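Local coordinates for protein HTH-type transcriptional activator AmpR (Citrobacter freundii, PDB 3KOS) that regulates transcription of the AmpC beta-lactamase gene as a LysR-family DNA-binding factor, this chain being its effector-binding domain, at residues Y38-L43 against M196-R201; S46-R51 against D60-Y65; A81-L86 against I154-M159. One frame throughout, in Å; residues are numbered along the deposited sequence.

Contact 1. Residues Y38-L43 against M196-R201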
loop_
_atom_site.group_PDB
_atom_site.type_symbol
_atom_site.label_atom_id
_atom_site.label_comp_id
_atom_site.label_asym_id
_atom_site.label_seq_id
_atom_site.Cartn_x
_atom_site.Cartn_y
_atom_site.Cartn_z
ATOM N N TYR A 38 -4.742 -16.467 -22.640
ATOM C CA TYR A 38 -5.386 -15.442 -23.462
ATOM C C TYR A 38 -4.398 -14.385 -23.926
ATOM O O TYR A 38 -4.490 -13.223 -23.531
ATOM C CB TYR A 38 -6.534 -14.776 -22.689
ATOM C CG TYR A 38 -7.630 -15.736 -22.325
ATOM C CD1 TYR A 38 -7.684 -16.318 -21.065
ATOM C CD2 TYR A 38 -8.596 -16.096 -23.256
ATOM C CE1 TYR A 38 -8.685 -17.213 -20.735
ATOM C CE2 TYR A 38 -9.594 -16.989 -22.939
ATOM C CZ TYR A 38 -9.636 -17.544 -21.681
ATOM O OH TYR A 38 -10.636 -18.435 -21.374
ATOM N N PRO A 39 -3.443 -14.781 -24.775
ATOM C CA PRO A 39 -2.396 -13.863 -25.232
ATOM C C PRO A 39 -2.946 -12.684 -26.032
ATOM O O PRO A 39 -2.231 -11.709 -26.228
ATOM C CB PRO A 39 -1.531 -14.749 -26.135
ATOM C CG PRO A 39 -2.444 -15.853 -26.558
ATOM C CD PRO A 39 -3.299 -16.119 -25.375
ATOM N N HIS A 40 -4.188 -12.778 -26.488
ATOM C CA HIS A 40 -4.781 -11.749 -27.338
ATOM C C HIS A 40 -5.356 -10.585 -26.544
ATOM O O HIS A 40 -5.876 -9.635 -27.128
ATOM C CB HIS A 40 -5.889 -12.359 -28.203
ATOM C CG HIS A 40 -6.977 -13.019 -27.410
ATOM N ND1 HIS A 40 -6.818 -14.250 -26.810
ATOM C CD2 HIS A 40 -8.234 -12.611 -27.109
ATOM C CE1 HIS A 40 -7.936 -14.578 -26.184
ATOM N NE2 HIS A 40 -8.810 -13.600 -26.349
ATOM N N ILE A 41 -5.280 -10.657 -25.215
ATOM C CA ILE A 41 -5.836 -9.596 -24.387
ATOM C C ILE A 41 -4.728 -8.672 -23.867
ATOM O O ILE A 41 -3.719 -9.137 -23.346
ATOM C CB ILE A 41 -6.668 -10.171 -23.217
ATOM C CG1 ILE A 41 -7.908 -10.879 -23.772
ATOM C CG2 ILE A 41 -7.074 -9.062 -22.245
ATOM C CD1 ILE A 41 -8.702 -11.648 -22.752
ATOM N N ASP A 42 -4.927 -7.372 -24.059
ATOM C CA ASP A 42 -3.992 -6.340 -23.612
ATOM C C ASP A 42 -4.479 -5.864 -22.246
ATOM O O ASP A 42 -5.385 -5.033 -22.132
ATOM C CB ASP A 42 -3.968 -5.203 -24.631
ATOM C CG ASP A 42 -3.125 -4.017 -24.191
ATOM O OD1 ASP A 42 -2.298 -4.163 -23.267
ATOM O OD2 ASP A 42 -3.304 -2.925 -24.779
ATOM N N LEU A 43 -3.886 -6.431 -21.206
ATOM C CA LEU A 43 -4.357 -6.211 -19.847
ATOM C C LEU A 43 -3.655 -5.011 -19.219
ATOM O O LEU A 43 -2.434 -4.998 -19.092
ATOM C CB LEU A 43 -4.104 -7.469 -19.014
ATOM C CG LEU A 43 -4.508 -7.431 -17.543
ATOM C CD1 LEU A 43 -5.976 -7.086 -17.426
ATOM C CD2 LEU A 43 -4.214 -8.779 -16.894
HETATM N N MSE A 196 -13.415 -9.207 -21.049
HETATM C CA MSE A 196 -13.851 -9.252 -19.654
HETATM C C MSE A 196 -14.373 -10.637 -19.278
HETATM O O MSE A 196 -13.994 -11.193 -18.244
HETATM C CB MSE A 196 -14.905 -8.169 -19.381
HETATM C CG MSE A 196 -14.335 -6.755 -19.480
HETATM SE SE MSE A 196 -15.753 -5.388 -19.630
HETATM C CE MSE A 196 -16.602 -5.654 -17.889
ATOM N N ARG A 197 -15.226 -11.216 -20.126
ATOM C CA ARG A 197 -15.775 -12.528 -19.820
ATOM C C ARG A 197 -14.651 -13.545 -19.701
ATOM O O ARG A 197 -14.679 -14.418 -18.835
ATOM C CB ARG A 197 -16.790 -12.974 -20.893
ATOM C CG ARG A 197 -18.139 -12.265 -20.812
ATOM C CD ARG A 197 -19.164 -12.851 -21.824
ATOM N NE ARG A 197 -18.862 -12.429 -23.188
ATOM C CZ ARG A 197 -19.280 -11.283 -23.716
ATOM N NH1 ARG A 197 -20.029 -10.462 -22.997
ATOM N NH2 ARG A 197 -18.957 -10.954 -24.961
ATOM N N GLU A 198 -13.667 -13.436 -20.583
ATOM C CA GLU A 198 -12.550 -14.369 -20.584
ATOM C C GLU A 198 -11.676 -14.225 -19.348
ATOM O O GLU A 198 -11.305 -15.215 -18.717
ATOM C CB GLU A 198 -11.745 -14.221 -21.874
ATOM C CG GLU A 198 -12.501 -14.846 -23.052
ATOM C CD GLU A 198 -11.888 -14.574 -24.401
ATOM O OE1 GLU A 198 -10.995 -13.709 -24.504
ATOM O OE2 GLU A 198 -12.321 -15.227 -25.377
ATOM N N PHE A 199 -11.350 -12.989 -18.995
ATOM C CA PHE A 199 -10.584 -12.762 -17.777
ATOM C C PHE A 199 -11.322 -13.279 -16.534
ATOM O O PHE A 199 -10.727 -13.937 -15.686
ATOM C CB PHE A 199 -10.236 -11.285 -17.614
ATOM C CG PHE A 199 -9.464 -10.994 -16.357
ATOM C CD1 PHE A 199 -10.127 -10.670 -15.189
ATOM C CD2 PHE A 199 -8.080 -11.088 -16.341
ATOM C CE1 PHE A 199 -9.423 -10.410 -14.017
ATOM C CE2 PHE A 199 -7.368 -10.836 -15.173
ATOM C CZ PHE A 199 -8.046 -10.490 -14.011
ATOM N N SER A 200 -12.611 -12.971 -16.421
ATOM C CA SER A 200 -13.402 -13.429 -15.273
ATOM C C SER A 200 -13.445 -14.939 -15.181
ATOM O O SER A 200 -13.304 -15.506 -14.096
ATOM C CB SER A 200 -14.843 -12.930 -15.358
ATOM O OG SER A 200 -14.884 -11.537 -15.209
ATOM N N ARG A 201 -13.671 -15.592 -16.318
ATOM C CA ARG A 201 -13.706 -17.050 -16.334
ATOM C C ARG A 201 -12.355 -17.631 -15.944
ATOM O O ARG A 201 -12.282 -18.593 -15.175
ATOM C CB ARG A 201 -14.127 -17.592 -17.711
ATOM C CG ARG A 201 -15.576 -17.315 -18.086
ATOM C CD ARG A 201 -16.074 -18.273 -19.185
ATOM N NE ARG A 201 -15.226 -18.265 -20.378
ATOM C CZ ARG A 201 -15.532 -17.647 -21.520
ATOM N NH1 ARG A 201 -16.682 -16.987 -21.645
ATOM N NH2 ARG A 201 -14.690 -17.702 -22.544
HETATM O O HOH W 1 -12.315 -19.462 -23.825
#

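Contact 2. Residues S46-R51 against D60-Y65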
loop_
_atom_site.group_PDB
_atom_site.type_symbol
_atom_site.label_atom_id
_atom_site.label_comp_id
_atom_site.label_asym_id
_atom_site.label_seq_id
_atom_site.Cartn_x
_atom_site.Cartn_y
_atom_site.Cartn_z
ATOM N N SER A 46 -4.021 -1.583 -12.765
ATOM C CA SER A 46 -3.663 -0.512 -11.837
ATOM C C SER A 46 -4.117 -0.956 -10.458
ATOM O O SER A 46 -5.029 -1.768 -10.352
ATOM C CB SER A 46 -4.339 0.800 -12.235
ATOM O OG SER A 46 -5.748 0.658 -12.244
ATOM N N THR A 47 -3.464 -0.469 -9.406
ATOM C CA THR A 47 -3.866 -0.852 -8.059
ATOM C C THR A 47 -4.545 0.309 -7.343
ATOM O O THR A 47 -4.343 1.474 -7.688
ATOM C CB THR A 47 -2.672 -1.358 -7.200
ATOM O OG1 THR A 47 -1.746 -0.287 -6.999
ATOM C CG2 THR A 47 -1.968 -2.526 -7.892
ATOM N N HIS A 48 -5.347 -0.022 -6.342
ATOM C CA HIS A 48 -6.037 0.982 -5.544
ATOM C C HIS A 48 -6.092 0.506 -4.094
ATOM O O HIS A 48 -5.665 -0.614 -3.791
ATOM C CB HIS A 48 -7.444 1.260 -6.108
ATOM C CG HIS A 48 -8.321 0.043 -6.226
ATOM N ND1 HIS A 48 -8.943 -0.536 -5.140
ATOM C CD2 HIS A 48 -8.711 -0.678 -7.306
ATOM C CE1 HIS A 48 -9.663 -1.568 -5.543
ATOM N NE2 HIS A 48 -9.537 -1.676 -6.851
ATOM N N ASN A 49 -6.575 1.360 -3.191
ATOM C CA ASN A 49 -6.649 0.979 -1.785
ATOM C C ASN A 49 -8.070 0.635 -1.338
ATOM O O ASN A 49 -8.455 0.871 -0.186
ATOM C CB ASN A 49 -6.008 2.051 -0.881
ATOM C CG ASN A 49 -6.770 3.370 -0.886
ATOM O OD1 ASN A 49 -7.736 3.551 -1.626
ATOM N ND2 ASN A 49 -6.338 4.298 -0.037
ATOM N N ASN A 50 -8.842 0.078 -2.266
ATOM C CA ASN A 50 -10.223 -0.321 -2.020
ATOM C C ASN A 50 -11.230 0.820 -2.028
ATOM O O ASN A 50 -12.432 0.576 -1.981
ATOM C CB ASN A 50 -10.377 -1.124 -0.729
ATOM C CG ASN A 50 -11.346 -2.272 -0.892
ATOM O OD1 ASN A 50 -11.194 -3.080 -1.809
ATOM N ND2 ASN A 50 -12.338 -2.355 -0.018
ATOM N N ARG A 51 -10.736 2.052 -2.059
ATOM C CA ARG A 51 -11.589 3.221 -2.280
ATOM C C ARG A 51 -11.316 3.689 -3.679
ATOM O O ARG A 51 -10.252 4.257 -3.968
ATOM C CB ARG A 51 -11.277 4.357 -1.304
ATOM C CG ARG A 51 -11.657 4.059 0.112
ATOM C CD ARG A 51 -10.609 3.175 0.740
ATOM N NE ARG A 51 -10.796 3.059 2.178
ATOM C CZ ARG A 51 -10.018 2.326 2.967
ATOM N NH1 ARG A 51 -8.990 1.660 2.454
ATOM N NH2 ARG A 51 -10.271 2.257 4.268
ATOM N N ASP A 60 -12.796 -1.301 -16.583
ATOM C CA ASP A 60 -13.743 -2.340 -16.993
ATOM C C ASP A 60 -14.215 -3.122 -15.774
ATOM O O ASP A 60 -15.420 -3.255 -15.532
ATOM C CB ASP A 60 -13.092 -3.270 -18.024
ATOM C CG ASP A 60 -12.795 -2.558 -19.326
ATOM O OD1 ASP A 60 -13.705 -1.866 -19.835
ATOM O OD2 ASP A 60 -11.666 -2.672 -19.837
ATOM N N TYR A 61 -13.248 -3.626 -15.002
ATOM C CA TYR A 61 -13.511 -4.375 -13.786
ATOM C C TYR A 61 -12.788 -3.741 -12.598
ATOM O O TYR A 61 -11.736 -3.122 -12.761
ATOM C CB TYR A 61 -12.964 -5.792 -13.907
ATOM C CG TYR A 61 -13.873 -6.797 -14.586
ATOM C CD1 TYR A 61 -15.232 -6.857 -14.296
ATOM C CD2 TYR A 61 -13.350 -7.725 -15.476
ATOM C CE1 TYR A 61 -16.054 -7.809 -14.904
ATOM C CE2 TYR A 61 -14.160 -8.667 -16.084
ATOM C CZ TYR A 61 -15.505 -8.701 -15.797
ATOM O OH TYR A 61 -16.289 -9.658 -16.413
ATOM N N THR A 62 -13.343 -3.951 -11.413
ATOM C CA THR A 62 -12.691 -3.583 -10.156
ATOM C C THR A 62 -12.565 -4.838 -9.297
ATOM O O THR A 62 -13.543 -5.553 -9.084
ATOM C CB THR A 62 -13.547 -2.574 -9.383
ATOM O OG1 THR A 62 -13.786 -1.426 -10.204
ATOM C CG2 THR A 62 -12.847 -2.144 -8.093
ATOM N N ILE A 63 -11.363 -5.133 -8.816
ATOM C CA ILE A 63 -11.238 -6.216 -7.855
ATOM C C ILE A 63 -11.110 -5.557 -6.495
ATOM O O ILE A 63 -10.300 -4.657 -6.325
ATOM C CB ILE A 63 -10.058 -7.129 -8.164
ATOM C CG1 ILE A 63 -10.345 -7.895 -9.474
ATOM C CG2 ILE A 63 -9.840 -8.089 -6.998
ATOM C CD1 ILE A 63 -9.190 -8.773 -9.956
ATOM N N ARG A 64 -11.945 -5.981 -5.550
ATOM C CA ARG A 64 -12.087 -5.268 -4.294
ATOM C C ARG A 64 -12.432 -6.198 -3.141
ATOM O O ARG A 64 -12.849 -7.345 -3.345
ATOM C CB ARG A 64 -13.191 -4.215 -4.437
ATOM C CG ARG A 64 -14.564 -4.814 -4.619
ATOM C CD ARG A 64 -15.446 -3.898 -5.465
ATOM N NE ARG A 64 -15.488 -2.543 -4.929
ATOM C CZ ARG A 64 -16.107 -1.528 -5.522
ATOM N NH1 ARG A 64 -16.093 -0.320 -4.968
ATOM N NH2 ARG A 64 -16.737 -1.724 -6.671
ATOM N N TYR A 65 -12.279 -5.680 -1.926
ATOM C CA TYR A 65 -12.632 -6.401 -0.714
ATOM C C TYR A 65 -13.977 -5.884 -0.231
ATOM O O TYR A 65 -14.185 -4.673 -0.160
ATOM C CB TYR A 65 -11.581 -6.124 0.364
ATOM C CG TYR A 65 -11.880 -6.686 1.744
ATOM C CD1 TYR A 65 -12.592 -5.941 2.678
ATOM C CD2 TYR A 65 -11.416 -7.943 2.123
ATOM C CE1 TYR A 65 -12.848 -6.433 3.950
ATOM C CE2 TYR A 65 -11.667 -8.447 3.400
ATOM C CZ TYR A 65 -12.380 -7.677 4.306
ATOM O OH TYR A 65 -12.639 -8.153 5.567
HETATM O O HOH W 2 -14.441 1.632 -3.335
#

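Contact 3. Residues A81-L86 against I154-M159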
loop_
_atom_site.group_PDB
_atom_site.type_symbol
_atom_site.label_atom_id
_atom_site.label_comp_id
_atom_site.label_asym_id
_atom_site.label_seq_id
_atom_site.Cartn_x
_atom_site.Cartn_y
_atom_site.Cartn_z
ATOM N N ALA A 81 -11.380 -14.265 2.476
ATOM C CA ALA A 81 -10.384 -13.357 3.015
ATOM C C ALA A 81 -10.388 -13.407 4.538
ATOM O O ALA A 81 -10.344 -12.371 5.206
ATOM C CB ALA A 81 -10.643 -11.932 2.513
ATOM N N LEU A 82 -10.434 -14.622 5.082
ATOM C CA LEU A 82 -10.451 -14.814 6.529
ATOM C C LEU A 82 -9.264 -14.134 7.200
ATOM O O LEU A 82 -8.125 -14.266 6.755
ATOM C CB LEU A 82 -10.454 -16.302 6.870
ATOM C CG LEU A 82 -11.645 -17.080 6.297
ATOM C CD1 LEU A 82 -11.638 -18.512 6.824
ATOM C CD2 LEU A 82 -12.944 -16.387 6.662
HETATM N N MSE A 83 -9.542 -13.415 8.281
HETATM C CA MSE A 83 -8.521 -12.621 8.962
HETATM C C MSE A 83 -8.113 -13.183 10.310
HETATM O O MSE A 83 -8.930 -13.746 11.041
HETATM C CB MSE A 83 -9.016 -11.200 9.175
HETATM C CG MSE A 83 -9.381 -10.501 7.891
HETATM SE SE MSE A 83 -10.097 -8.724 8.269
HETATM C CE MSE A 83 -10.004 -8.749 10.205
ATOM N N SER A 84 -6.841 -12.998 10.646
ATOM C CA SER A 84 -6.313 -13.465 11.913
ATOM C C SER A 84 -5.148 -12.552 12.301
ATOM O O SER A 84 -4.590 -11.863 11.444
ATOM C CB SER A 84 -5.853 -14.920 11.753
ATOM O OG SER A 84 -5.634 -15.545 13.004
ATOM N N PRO A 85 -4.794 -12.515 13.594
ATOM C CA PRO A 85 -3.646 -11.700 13.994
ATOM C C PRO A 85 -2.369 -12.158 13.303
ATOM O O PRO A 85 -2.188 -13.352 13.073
ATOM C CB PRO A 85 -3.555 -11.945 15.499
ATOM C CG PRO A 85 -4.982 -12.168 15.908
ATOM C CD PRO A 85 -5.598 -12.947 14.758
ATOM N N LEU A 86 -1.513 -11.200 12.968
ATOM C CA LEU A 86 -0.251 -11.474 12.293
ATOM C C LEU A 86 0.788 -10.540 12.870
ATOM O O LEU A 86 0.530 -9.352 13.005
ATOM C CB LEU A 86 -0.383 -11.194 10.793
ATOM C CG LEU A 86 -1.336 -12.100 10.017
ATOM C CD1 LEU A 86 -1.621 -11.498 8.647
ATOM C CD2 LEU A 86 -0.755 -13.508 9.881
ATOM N N ILE A 154 -4.093 -7.321 11.973
ATOM C CA ILE A 154 -5.100 -8.323 11.663
ATOM C C ILE A 154 -5.496 -8.121 10.209
ATOM O O ILE A 154 -5.876 -7.017 9.803
ATOM C CB ILE A 154 -6.305 -8.274 12.647
ATOM C CG1 ILE A 154 -7.274 -9.437 12.368
ATOM C CG2 ILE A 154 -7.000 -6.912 12.596
ATOM C CD1 ILE A 154 -8.345 -9.616 13.449
ATOM N N ALA A 155 -5.380 -9.183 9.418
ATOM C CA ALA A 155 -5.516 -9.063 7.975
ATOM C C ALA A 155 -5.815 -10.412 7.332
ATOM O O ALA A 155 -5.705 -11.451 7.987
ATOM C CB ALA A 155 -4.238 -8.451 7.376
ATOM N N PRO A 156 -6.205 -10.404 6.047
ATOM C CA PRO A 156 -6.501 -11.675 5.371
ATOM C C PRO A 156 -5.252 -12.536 5.213
ATOM O O PRO A 156 -4.357 -12.212 4.433
ATOM C CB PRO A 156 -7.015 -11.232 4.002
ATOM C CG PRO A 156 -7.610 -9.881 4.249
ATOM C CD PRO A 156 -6.642 -9.245 5.247
ATOM N N VAL A 157 -5.205 -13.642 5.939
ATOM C CA VAL A 157 -3.972 -14.410 6.041
ATOM C C VAL A 157 -3.513 -14.962 4.689
ATOM O O VAL A 157 -2.311 -15.014 4.419
ATOM C CB VAL A 157 -4.095 -15.564 7.066
ATOM C CG1 VAL A 157 -4.541 -15.027 8.418
ATOM C CG2 VAL A 157 -5.070 -16.603 6.591
ATOM N N ARG A 158 -4.458 -15.380 3.857
ATOM C CA ARG A 158 -4.115 -15.987 2.571
ATOM C C ARG A 158 -3.498 -14.988 1.582
ATOM O O ARG A 158 -2.970 -15.388 0.537
ATOM C CB ARG A 158 -5.329 -16.681 1.938
HETATM N N MSE A 159 -3.585 -13.696 1.890
HETATM C CA MSE A 159 -2.966 -12.688 1.027
HETATM C C MSE A 159 -1.511 -12.441 1.409
HETATM O O MSE A 159 -0.811 -11.666 0.740
HETATM C CB MSE A 159 -3.759 -11.376 1.059
HETATM C CG MSE A 159 -5.163 -11.497 0.496
HETATM SE SE MSE A 159 -5.100 -11.900 -1.440
HETATM C CE MSE A 159 -6.291 -13.468 -1.471
HETATM O O HOH W 3 -7.405 -15.128 4.205
#

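Contact 1. Residues Y38-L43 against M196-R201
Glu198, on helix 194-209, meets Tyr38, His40 and Ile41 with a single side chain. Its OE1 accepts a hydrogen bond from His40 NE2 at 2.9 Å, with an N-H...O angle of 151°. The donor comes to the syn side of the carboxylate, somewhat out of its plane, and the two flat groups stand almost perpendicular, 86° between planes. Should the imidazole carry a second proton, charge attraction would probably reinforce this pair.

The aliphatic part of the glutamate lies against Tyr38. Glu198 CB is over one face of the Tyr38 ring, displaced toward the rim and 4.0 Å from its centroid, a CH-pi contact. Glu198 CG, turned anti to its carbonyl carbon (chi1 -74°), comes 3.6 Å from Tyr38 CE2, and the chain runs on extended to the carboxylate, where OE1 also touches Ile41 CD1 at 3.5 Å. Out at the phenol, a water lying near the ring plane bridges the two segments, 3.1 Å from Tyr38 OH and accepting from Arg201 NH2 at 3.2 Å.

In the fold, residues 38-41 form the type I turn between helix 20-37 and strand 41-48, an outermost strand of the main sheet within this chain, and the C-terminal helix of this LysR effector-binding domain packs beside that junction. The turn is closed by Ile41 N to Tyr38 O at 3.2 Å, and Tyr38, His40 and Ile41 of it all reach the one glutamate.

Further along the strand the contact becomes apolar: Leu43 CD2 reaches Phe199 CE2 at 4.1 Å, the side chains crossing at about a right angle. Phe199 in turn packs edge-to-face with Phe34 of helix 20-37 and rests on Leu14 and Ile16 of strand 12-19. Ile41 touches Leu14 and Phe34 as well.

Contact 2. Residues S46-R51 against D60-Y65
Asn50 and Arg64 mark the closest backbone approach, CA to CA 5.8 Å, where the turn after strand 41-48 comes over to the end of strand 61-66. Asn50 has a positive phi (78°), and its side chain spans the remaining gap. The carboxamide grips the backbone of Tyr65 twice, much as a neighbouring strand would: OD1 accepts from Tyr65 N at 2.8 Å, and ND2 donates to Tyr65 O at 3.0 Å. Both bonds are nearly straight, 176° and 175°, and the second lies in the plane of the peptide carbonyl, on a lone pair. The pair holds the amide's rotation.

Within the turn, His48 ND1 accepts a hydrogen bond from Asn50 N at 2.9 Å, in the ring plane, consistent with a proton on NE2; that atom sits 3.6 Å from Thr62 CG2 and makes a weak bond to Gly17 O. A water donates to Asn50 O and weakly accepts from Arg64 NH1, while Arg64 NH2 binds Thr185 OG1.

Strand 12-19 runs between the two strands, all three parallel, and their C-terminal ends come together here in the alpha/beta LysR effector-binding domain; Ile63 packs on Phe22 of helix 20-37 and on Ile184 of strand 181-187.

Contact 3. Residues A81-L86 against I154-M159
A short antiparallel ladder, residues 83-85 paired with 154-156, attaches strand 153-156 to strand 73-86 at one margin of the main sheet. Ser84 and Ala155 form its hydrogen-bonded pair: Ser84 N donates to Ala155 O at 3.3 Å, and the return bond from Ala155 N to Ser84 O is weak at 3.5 Å. Met83-Pro156 and Pro85-Ile154 are the flanking non-hydrogen-bonded pairs, so the two prolines cost this ladder no N-H. The strands splay strongly, 131° between their directions.

Past the ladder, Val157 N donates to Leu82 O at 3.1 Å. The same oxygen takes a second bond from a water, 2.8 Å away, that also accepts from Arg158 N.

Met83, a selenomethionine, folds its end back, CE eclipsing CB (chi3 -1°), and presses CE on Ile154 CG1 at 3.6 Å, the side chains crossing at about a right angle. On the Ser84-Ala155 face, Val157 CG1 reaches Ser84 CB at 3.6 Å and Leu86 CD1 meets Ala155 CB at 4.2 Å; Ser84 OG binds Thr175 O.

Trp115 and Trp118 of helix 114-121 pack on Pro85 and Ile154, and helix 139-147 on Leu86 and Ala155, as in the helix-flanked sheet of the two-lobed, periplasmic-binding-protein-like fold of LysR effector domains.

From the N terminus, helix 20-37 gives way to residues 38-43, whose partner, helix 194-209, comes only at the chain's end, so contact 1 closes the widest loop of the three. Inside it the chain closes contact 2 after a short excursion through helix 54-57, and then contact 3, which joins strand 73-86 to strand 153-156; these two follow in series. Contacts 1 and 2 share strand 41-48 and meet where Tyr61 OH lies 2.6 Å from Ser200 OG, a probable hydrogen bond. Contacts 2 and 3 meet through the Tyr65 side chain against Ala81 and Met83. Contacts 1 and 3 do not touch, their centres about 29 Å apart, yet all reach one mixed sheet.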